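Side-chain contacts in NADH-rubredoxin oxidoreductase (Clostridium acetobutylicum, PDB 3KLJ), which catalyses the NADH-dependent reduction of rubredoxin through a bound FAD, passing electrons on toward the proteins that scavenge dioxygen: residues K68-W71 with Y72-N76; Y180-E183 with R184-D187; F193-D196 with K197-L201; A287-A291 with C292-A296. All blocks are in the same frame, centred on the assembly; numbering follows the deposited sequence.

Contact 1: K68-W71 with Y72-N76; sequences KNDW and YEKNN
Residues 68-71 and 72-76 span the short helix 69-74 and the turn that ends it; the backbone amides bond back by one turn: Glu73 N to Asn69 O, Lys74 N to Asp70 O at 2.9 Å and Asn75 N to Trp71 O at 3.1 Å. Trp71 carries the side-chain contact. With CG anti to its backbone N (chi1 -174°), its indole runs forward beside its own carbonyl and turns an edge, CE3 and CZ3, onto the phenol ring of Tyr72, which leans back toward the start of the helix. CE3 stands 3.7 Å above the Tyr72 ring plane, over its centre; the six-membered rings are 5.0 Å apart between centroids, their planes at 84°, an edge-to-face (T-shaped) pair. Over one indole face sits the amide of Asn75, its ND2 3.2 Å from Trp71 CE2. The same ND2 gives a weak hydrogen bond to Trp71 O, which thus receives both the backbone and the side-chain N-H of Asn75. Beyond the segments, Phe22 meets the Trp71 ring, while Leu44 and Pro45 pack on Tyr72. Asn76, with positive phi, ends the helix in a Schellman motif, on the surface of the FAD-binding domain.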
# COMPACT_ATOMS: atom_id res chain seq x y z
N LYS A 68 -20.17 9.25 -4.00
CA LYS A 68 -20.91 9.06 -5.26
C LYS A 68 -20.86 10.33 -6.11
O LYS A 68 -20.44 11.39 -5.63
CB LYS A 68 -22.35 8.65 -4.96
CG LYS A 68 -22.48 7.45 -4.02
CD LYS A 68 -22.63 6.13 -4.76
CE LYS A 68 -22.68 4.95 -3.80
NZ LYS A 68 -23.73 3.95 -4.17
N ASN A 69 -21.28 10.21 -7.37
CA ASN A 69 -21.27 11.32 -8.33
C ASN A 69 -21.85 12.62 -7.78
O ASN A 69 -21.26 13.69 -7.94
CB ASN A 69 -22.02 10.94 -9.61
CG ASN A 69 -21.09 10.44 -10.70
OD1 ASN A 69 -20.55 11.23 -11.48
ND2 ASN A 69 -20.91 9.13 -10.77
N ASP A 70 -23.02 12.50 -7.15
CA ASP A 70 -23.75 13.66 -6.64
C ASP A 70 -22.93 14.52 -5.67
O ASP A 70 -23.13 15.73 -5.60
CB ASP A 70 -25.06 13.22 -5.97
CG ASP A 70 -26.11 14.31 -5.98
OD1 ASP A 70 -25.90 15.33 -6.67
OD2 ASP A 70 -27.14 14.14 -5.30
N TRP A 71 -22.01 13.90 -4.95
CA TRP A 71 -21.18 14.63 -4.01
C TRP A 71 -20.26 15.62 -4.72
O TRP A 71 -20.11 16.76 -4.28
CB TRP A 71 -20.37 13.67 -3.15
CG TRP A 71 -19.60 14.32 -2.05
CD1 TRP A 71 -20.03 14.57 -0.78
CD2 TRP A 71 -18.25 14.80 -2.12
NE1 TRP A 71 -19.03 15.18 -0.05
CE2 TRP A 71 -17.93 15.33 -0.85
CE3 TRP A 71 -17.28 14.83 -3.13
CZ2 TRP A 71 -16.68 15.89 -0.57
CZ3 TRP A 71 -16.04 15.38 -2.85
CH2 TRP A 71 -15.75 15.90 -1.57
N TYR A 72 -19.63 15.18 -5.81
CA TYR A 72 -18.71 16.03 -6.58
C TYR A 72 -19.44 17.16 -7.29
O TYR A 72 -18.88 18.26 -7.44
CB TYR A 72 -17.89 15.21 -7.60
CG TYR A 72 -16.99 14.19 -6.95
CD1 TYR A 72 -15.69 14.52 -6.58
CD2 TYR A 72 -17.45 12.89 -6.69
CE1 TYR A 72 -14.86 13.58 -5.97
CE2 TYR A 72 -16.63 11.94 -6.08
CZ TYR A 72 -15.34 12.29 -5.73
OH TYR A 72 -14.55 11.35 -5.14
N GLU A 73 -20.67 16.90 -7.73
CA GLU A 73 -21.51 17.92 -8.36
C GLU A 73 -22.03 18.95 -7.36
O GLU A 73 -21.93 20.16 -7.60
CB GLU A 73 -22.69 17.27 -9.11
CG GLU A 73 -22.32 16.77 -10.51
CD GLU A 73 -23.50 16.16 -11.25
OE1 GLU A 73 -24.63 16.68 -11.14
OE2 GLU A 73 -23.28 15.14 -11.95
N LYS A 74 -22.58 18.48 -6.23
CA LYS A 74 -23.04 19.36 -5.16
C LYS A 74 -21.90 20.27 -4.67
O LYS A 74 -22.12 21.43 -4.34
CB LYS A 74 -23.58 18.54 -3.98
CG LYS A 74 -24.92 19.02 -3.44
CD LYS A 74 -26.08 18.62 -4.37
CE LYS A 74 -27.44 19.05 -3.83
NZ LYS A 74 -27.65 20.52 -3.98
N ASN A 75 -20.69 19.74 -4.65
CA ASN A 75 -19.52 20.49 -4.18
C ASN A 75 -18.73 21.17 -5.29
O ASN A 75 -17.67 21.75 -5.03
CB ASN A 75 -18.62 19.60 -3.33
CG ASN A 75 -19.19 19.37 -1.96
OD1 ASN A 75 -19.47 20.32 -1.22
ND2 ASN A 75 -19.37 18.10 -1.60
N ASN A 76 -19.23 21.08 -6.52
CA ASN A 76 -18.60 21.68 -7.70
C ASN A 76 -17.17 21.25 -8.02
O ASN A 76 -16.43 21.98 -8.69
CB ASN A 76 -18.67 23.20 -7.65
CG ASN A 76 -19.60 23.76 -8.67
OD1 ASN A 76 -20.82 23.65 -8.54
ND2 ASN A 76 -19.03 24.37 -9.71

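Contact 2: Y180-E183 with R184-D187; sequences YPLE and RQLD
The loop joining strand 172-175 to helix 188-199 in the NADH-binding domain contains a tight turn around the carbonyl of Leu182. Leu182 O accepts two backbone N-H groups, from Gln185 N at 3.0 Å and from Leu186 N at 2.9 Å. They arrive differently: Leu186 N lies nearly along the C=O axis, whereas Gln185 N comes from above the carbonyl plane, 49° out of it. The turn brings the two leucines together, CD2 of Leu182 meeting CD2 of Leu186 at 3.6 Å with the side chains crossing at a slant. Gln185 bends at chi2 and lays its OE1 3.6 Å from Leu182 CG, a van der Waals touch of the amide oxygen on the leucine.

The loop stands where a Rossmann-type unit passes from strand to helix: Leu182 bonds by its backbone to Gly154 of the probable glycine-rich GxGxxG turn, and its side chain packs on Ile156 and Ile159. A water links the ring of Tyr180 to the loop backbone. It accepts from Tyr180 OH, in the plane of the tyrosine ring, at 2.6 Å and donates to Glu183 O at 2.6 Å and to Leu186 O at 2.7 Å. Asp187 is the N-cap of helix 188-199, its OD2 bonded to Gly190 N and to Tyr337 OH while OD1 forms a salt bridge with Arg330. In the conformer given, Arg184 forms a salt bridge with Glu321.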
# COMPACT_ATOMS: atom_id res chain seq x y z
N TYR A 180 10.38 -18.78 3.58
CA TYR A 180 9.25 -18.43 4.42
C TYR A 180 8.59 -17.14 3.95
O TYR A 180 9.26 -16.28 3.37
CB TYR A 180 9.69 -18.29 5.89
CG TYR A 180 10.79 -17.28 6.09
CD1 TYR A 180 12.13 -17.63 5.93
CD2 TYR A 180 10.48 -15.95 6.42
CE1 TYR A 180 13.14 -16.70 6.09
CE2 TYR A 180 11.49 -15.01 6.60
CZ TYR A 180 12.82 -15.40 6.42
OH TYR A 180 13.83 -14.48 6.60
N PRO A 181 7.28 -16.97 4.23
CA PRO A 181 6.64 -15.75 3.72
C PRO A 181 6.91 -14.55 4.64
O PRO A 181 7.35 -14.71 5.79
CB PRO A 181 5.16 -16.11 3.76
CG PRO A 181 5.05 -17.03 4.98
CD PRO A 181 6.32 -17.84 4.95
N LEU A 182 6.67 -13.36 4.09
CA LEU A 182 6.63 -12.11 4.86
C LEU A 182 7.99 -11.73 5.44
O LEU A 182 8.08 -11.28 6.58
CB LEU A 182 5.57 -12.21 5.96
CG LEU A 182 4.50 -11.13 5.97
CD1 LEU A 182 3.59 -11.35 4.77
CD2 LEU A 182 3.70 -11.17 7.28
N GLU A 183 9.03 -11.89 4.63
CA GLU A 183 10.41 -11.76 5.11
C GLU A 183 10.80 -10.33 5.50
O GLU A 183 11.86 -10.12 6.10
CB GLU A 183 11.39 -12.32 4.07
CG GLU A 183 11.78 -11.34 2.97
CD GLU A 183 10.79 -11.29 1.81
OE1 GLU A 183 9.66 -11.82 1.94
OE2 GLU A 183 11.17 -10.71 0.76
N ARG A 184 9.96 -9.36 5.16
CA ARG A 184 10.19 -7.96 5.53
C ARG A 184 9.61 -7.66 6.91
O ARG A 184 10.00 -6.68 7.54
CB ARG A 184 9.56 -7.00 4.51
CG ARG A 184 9.90 -7.28 3.05
CD ARG A 184 9.05 -6.41 2.15
NE ARG A 184 9.71 -5.15 1.81
CZ ARG A 184 11.02 -4.99 1.77
NH1 ARG A 184 11.83 -6.01 2.04
NH2 ARG A 184 11.54 -3.80 1.45
N GLN A 185 8.68 -8.49 7.36
CA GLN A 185 7.96 -8.23 8.62
C GLN A 185 8.27 -9.24 9.72
O GLN A 185 8.08 -8.96 10.90
CB GLN A 185 6.44 -8.19 8.37
CG GLN A 185 5.94 -6.82 7.96
CD GLN A 185 5.71 -6.68 6.48
OE1 GLN A 185 5.47 -7.67 5.78
NE2 GLN A 185 5.76 -5.45 5.99
N LEU A 186 8.75 -10.41 9.30
CA LEU A 186 8.97 -11.54 10.21
C LEU A 186 10.39 -12.08 10.06
O LEU A 186 10.97 -12.03 8.97
CB LEU A 186 7.98 -12.65 9.85
CG LEU A 186 6.68 -12.88 10.64
CD1 LEU A 186 6.37 -11.82 11.71
CD2 LEU A 186 5.48 -13.13 9.72
N ASP A 187 10.94 -12.61 11.15
CA ASP A 187 12.14 -13.45 11.04
C ASP A 187 11.76 -14.81 10.46
O ASP A 187 10.58 -15.05 10.16
CB ASP A 187 12.91 -13.57 12.38
CG ASP A 187 12.12 -14.27 13.49
OD1 ASP A 187 12.78 -14.79 14.42
OD2 ASP A 187 10.87 -14.30 13.47
O HOH W 1 13.08 -12.05 7.30

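Contact 3: F193-D196 with K197-L201; sequences FLKD and KLDRL
Phe193 and Lys197 meet because their first torsions differ: the phenylalanine has CG anti to its backbone N (chi1 -179°), sending the ring on along the helix, while Lys197 holds CG anti to its carbonyl carbon (chi1 -72°) and leans back one turn. The methylenes of the lysine then lie against the ring, CE 3.8 Å from Phe193 CZ and CG 4.0 Å from CE1, before NZ ends on the carbonyl O of Glu334. Leu194 and Leu198 repeat the pattern, with Leu194 CG 3.7 Å from Leu198 CD1. Beneath these pairs the helix keeps its backbone bonds, Leu198 N to Leu194 O at 2.8 Å among them.

The charged pairs at the same spacing are looser. Lys195 NZ and Asp199 OD1 are 4.5 Å apart, beyond a salt bridge, and a water joins them, accepting from NZ at 2.8 Å and donating to OD1 at 2.7 Å. Asp196 and Arg200 lie side by side, carboxylate and guanidinium planes 53° apart, with OD1 4.3 Å from NE, too far for a salt bridge in the conformer given, so any attraction is probably weak.

Helix 188-199 is the crossover of the beta-alpha-beta unit between strands 172-175 and 204-206. Leu194 packs on Ile314, and Lys197 and Leu198 on Ile312, so this side of the helix meets strand 312-317 of the antiparallel sheet.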
# COMPACT_ATOMS: atom_id res chain seq x y z
N PHE A 193 6.13 -20.04 11.38
CA PHE A 193 4.96 -20.08 12.25
C PHE A 193 3.72 -19.68 11.43
O PHE A 193 2.70 -20.39 11.44
CB PHE A 193 5.17 -19.16 13.46
CG PHE A 193 4.03 -19.15 14.44
CD1 PHE A 193 2.95 -18.28 14.27
CD2 PHE A 193 4.04 -19.99 15.55
CE1 PHE A 193 1.89 -18.26 15.18
CE2 PHE A 193 2.98 -19.98 16.47
CZ PHE A 193 1.91 -19.12 16.29
N LEU A 194 3.81 -18.57 10.71
CA LEU A 194 2.72 -18.11 9.87
C LEU A 194 2.38 -19.13 8.76
O LEU A 194 1.21 -19.46 8.56
CB LEU A 194 3.06 -16.73 9.28
CG LEU A 194 2.00 -16.08 8.37
CD1 LEU A 194 0.77 -15.69 9.20
CD2 LEU A 194 2.58 -14.86 7.65
N LYS A 195 3.40 -19.62 8.05
CA LYS A 195 3.19 -20.65 7.02
C LYS A 195 2.39 -21.84 7.55
O LYS A 195 1.46 -22.30 6.89
CB LYS A 195 4.53 -21.14 6.46
CG LYS A 195 4.39 -22.15 5.31
CD LYS A 195 5.68 -22.89 5.02
CE LYS A 195 5.49 -23.90 3.89
NZ LYS A 195 4.51 -24.99 4.22
N ASP A 196 2.74 -22.32 8.75
CA ASP A 196 2.04 -23.44 9.40
C ASP A 196 0.57 -23.12 9.65
O ASP A 196 -0.32 -23.90 9.30
CB ASP A 196 2.75 -23.84 10.71
CG ASP A 196 1.84 -24.62 11.68
OD1 ASP A 196 1.17 -25.59 11.26
OD2 ASP A 196 1.81 -24.26 12.87
N LYS A 197 0.33 -21.98 10.28
CA LYS A 197 -1.03 -21.54 10.59
C LYS A 197 -1.87 -21.36 9.31
O LYS A 197 -3.06 -21.71 9.28
CB LYS A 197 -1.00 -20.22 11.37
CG LYS A 197 -0.52 -20.32 12.81
CD LYS A 197 -1.42 -21.20 13.66
CE LYS A 197 -1.03 -21.14 15.11
NZ LYS A 197 -1.43 -22.39 15.83
N LEU A 198 -1.25 -20.82 8.27
CA LEU A 198 -1.91 -20.68 6.98
C LEU A 198 -2.12 -22.02 6.27
O LEU A 198 -3.15 -22.20 5.62
CB LEU A 198 -1.16 -19.69 6.08
CG LEU A 198 -1.18 -18.23 6.55
CD1 LEU A 198 -0.26 -17.34 5.70
CD2 LEU A 198 -2.60 -17.68 6.54
N ASP A 199 -1.17 -22.95 6.42
CA ASP A 199 -1.20 -24.24 5.74
C ASP A 199 -2.27 -25.17 6.31
O ASP A 199 -2.91 -25.92 5.57
CB ASP A 199 0.16 -24.94 5.82
CG ASP A 199 0.31 -26.08 4.80
OD1 ASP A 199 0.16 -25.81 3.59
OD2 ASP A 199 0.59 -27.23 5.21
N ARG A 200 -2.46 -25.13 7.63
CA ARG A 200 -3.53 -25.91 8.24
C ARG A 200 -4.91 -25.25 8.02
O ARG A 200 -5.95 -25.89 8.22
CB ARG A 200 -3.24 -26.23 9.72
CG ARG A 200 -3.50 -25.12 10.74
CD ARG A 200 -2.92 -25.50 12.12
NE ARG A 200 -2.81 -26.95 12.27
CZ ARG A 200 -3.55 -27.70 13.08
NH1 ARG A 200 -4.46 -27.15 13.88
NH2 ARG A 200 -3.36 -29.01 13.13
N LEU A 201 -4.90 -23.99 7.58
CA LEU A 201 -6.12 -23.29 7.16
C LEU A 201 -6.40 -23.43 5.66
O LEU A 201 -7.28 -22.76 5.13
CB LEU A 201 -6.04 -21.81 7.54
CG LEU A 201 -6.77 -21.32 8.80
CD1 LEU A 201 -7.00 -22.41 9.86
CD2 LEU A 201 -6.02 -20.13 9.39
O HOH W 2 2.07 -24.01 3.15

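Contact 4: A287-A291 with C292-A296; sequences AGLNA and CGEDA
Asn290 ND2 gives a nearly straight hydrogen bond to Ala296 O, 2.9 Å long with 176° at the hydrogen and the acceptor lying in the amide plane. Its OD1 comes 3.2 Å from Asp295 CA. Beside it, Leu289 and Glu294 run alongside each other, Leu289 CG touching OE2 at 3.5 Å; Leu289 CD2 also meets Ala296 CB at 4.2 Å. Glu294 arrives there because its chain is extended, with CG anti to the backbone N (chi1 -165°).

Behind these side chains is a Schellman motif that ends helix 277-291. Glu294 N bonds to Leu289 O at 2.9 Å and Gly293 N to Asn290 O at 2.8 Å, with Gly293 at positive phi as the C-prime residue; Asp295 then centres an inverse gamma turn that swings Ala296 back toward Asn290. Further out, Asn290 ND2 also bonds to Val286 O, Ala296 O accepts from His252 ND1, Glu294 OE1 forms a salt bridge with Lys31, and Cys292 pairs with Cys32 in a disulfide. The buried Asn290 amide thus has both its donor bonds filled; the chain leaving the helix is held locally by that side chain and tied to the loop at Lys31 and Cys32 through Glu294 and Cys292.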
# COMPACT_ATOMS: atom_id res chain seq x y z
N ALA A 287 -1.85 18.57 1.80
CA ALA A 287 -1.60 19.14 0.48
C ALA A 287 -2.72 20.09 0.02
O ALA A 287 -2.43 21.17 -0.48
CB ALA A 287 -1.37 18.03 -0.56
N GLY A 288 -3.98 19.66 0.16
CA GLY A 288 -5.12 20.48 -0.22
C GLY A 288 -5.19 21.78 0.57
O GLY A 288 -5.41 22.86 0.00
N LEU A 289 -4.98 21.66 1.88
CA LEU A 289 -4.95 22.78 2.83
C LEU A 289 -3.87 23.81 2.48
O LEU A 289 -4.13 25.02 2.48
CB LEU A 289 -4.72 22.25 4.25
CG LEU A 289 -5.83 22.12 5.31
CD1 LEU A 289 -7.30 22.23 4.80
CD2 LEU A 289 -5.64 20.86 6.17
N ASN A 290 -2.66 23.32 2.19
CA ASN A 290 -1.53 24.19 1.84
C ASN A 290 -1.72 24.86 0.48
O ASN A 290 -1.44 26.05 0.32
CB ASN A 290 -0.22 23.40 1.87
CG ASN A 290 0.41 23.33 3.25
OD1 ASN A 290 1.13 24.24 3.67
ND2 ASN A 290 0.16 22.25 3.95
N ALA A 291 -2.23 24.08 -0.49
CA ALA A 291 -2.54 24.60 -1.83
C ALA A 291 -3.56 25.74 -1.76
O ALA A 291 -3.60 26.60 -2.65
CB ALA A 291 -3.06 23.49 -2.71
N CYS A 292 -4.36 25.75 -0.70
CA CYS A 292 -5.32 26.83 -0.47
C CYS A 292 -4.79 27.87 0.52
O CYS A 292 -5.54 28.70 1.03
CB CYS A 292 -6.67 26.28 -0.03
SG CYS A 292 -8.01 27.42 -0.36
N GLY A 293 -3.49 27.83 0.79
CA GLY A 293 -2.83 28.86 1.60
C GLY A 293 -2.91 28.71 3.11
O GLY A 293 -2.78 29.69 3.84
N GLU A 294 -3.11 27.48 3.58
CA GLU A 294 -3.10 27.18 5.01
C GLU A 294 -1.91 26.27 5.32
O GLU A 294 -1.88 25.10 4.90
CB GLU A 294 -4.41 26.51 5.40
CG GLU A 294 -4.67 26.48 6.88
CD GLU A 294 -5.78 25.52 7.24
OE1 GLU A 294 -6.95 25.82 6.91
OE2 GLU A 294 -5.48 24.48 7.86
N ASP A 295 -0.92 26.81 6.04
CA ASP A 295 0.38 26.13 6.20
C ASP A 295 0.44 24.96 7.21
O ASP A 295 1.34 24.90 8.07
CB ASP A 295 1.52 27.14 6.42
CG ASP A 295 1.49 27.79 7.79
OD1 ASP A 295 2.57 28.26 8.24
OD2 ASP A 295 0.42 27.84 8.43
N ALA A 296 -0.52 24.05 7.10
CA ALA A 296 -0.58 22.84 7.92
C ALA A 296 0.64 21.95 7.70
O ALA A 296 1.19 21.90 6.60
CB ALA A 296 -1.86 22.05 7.61

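How the contacts relate
Contacts 2 and 3 are neighbours, with centres about 13 Å apart: Leu194 CD2 packs on Leu182 CD2 at 3.9 Å and on Leu186 CD2 at 4.0 Å, while Pro181 CD rests on Lys195 CB at 4.0 Å, so the loop and the helix it leads into share one apolar seam. Contacts 1 and 4 belong to the FAD-binding domain across the chain's centre, their own centres about 22 Å apart and their nearest atoms about 12 Å, without touching. None of the four touches FAD: the side chains of Tyr72 in contact 1 and Gln185 in contact 2 each lie about 11 Å from it, and Gly288 of contact 4 about 13 Å.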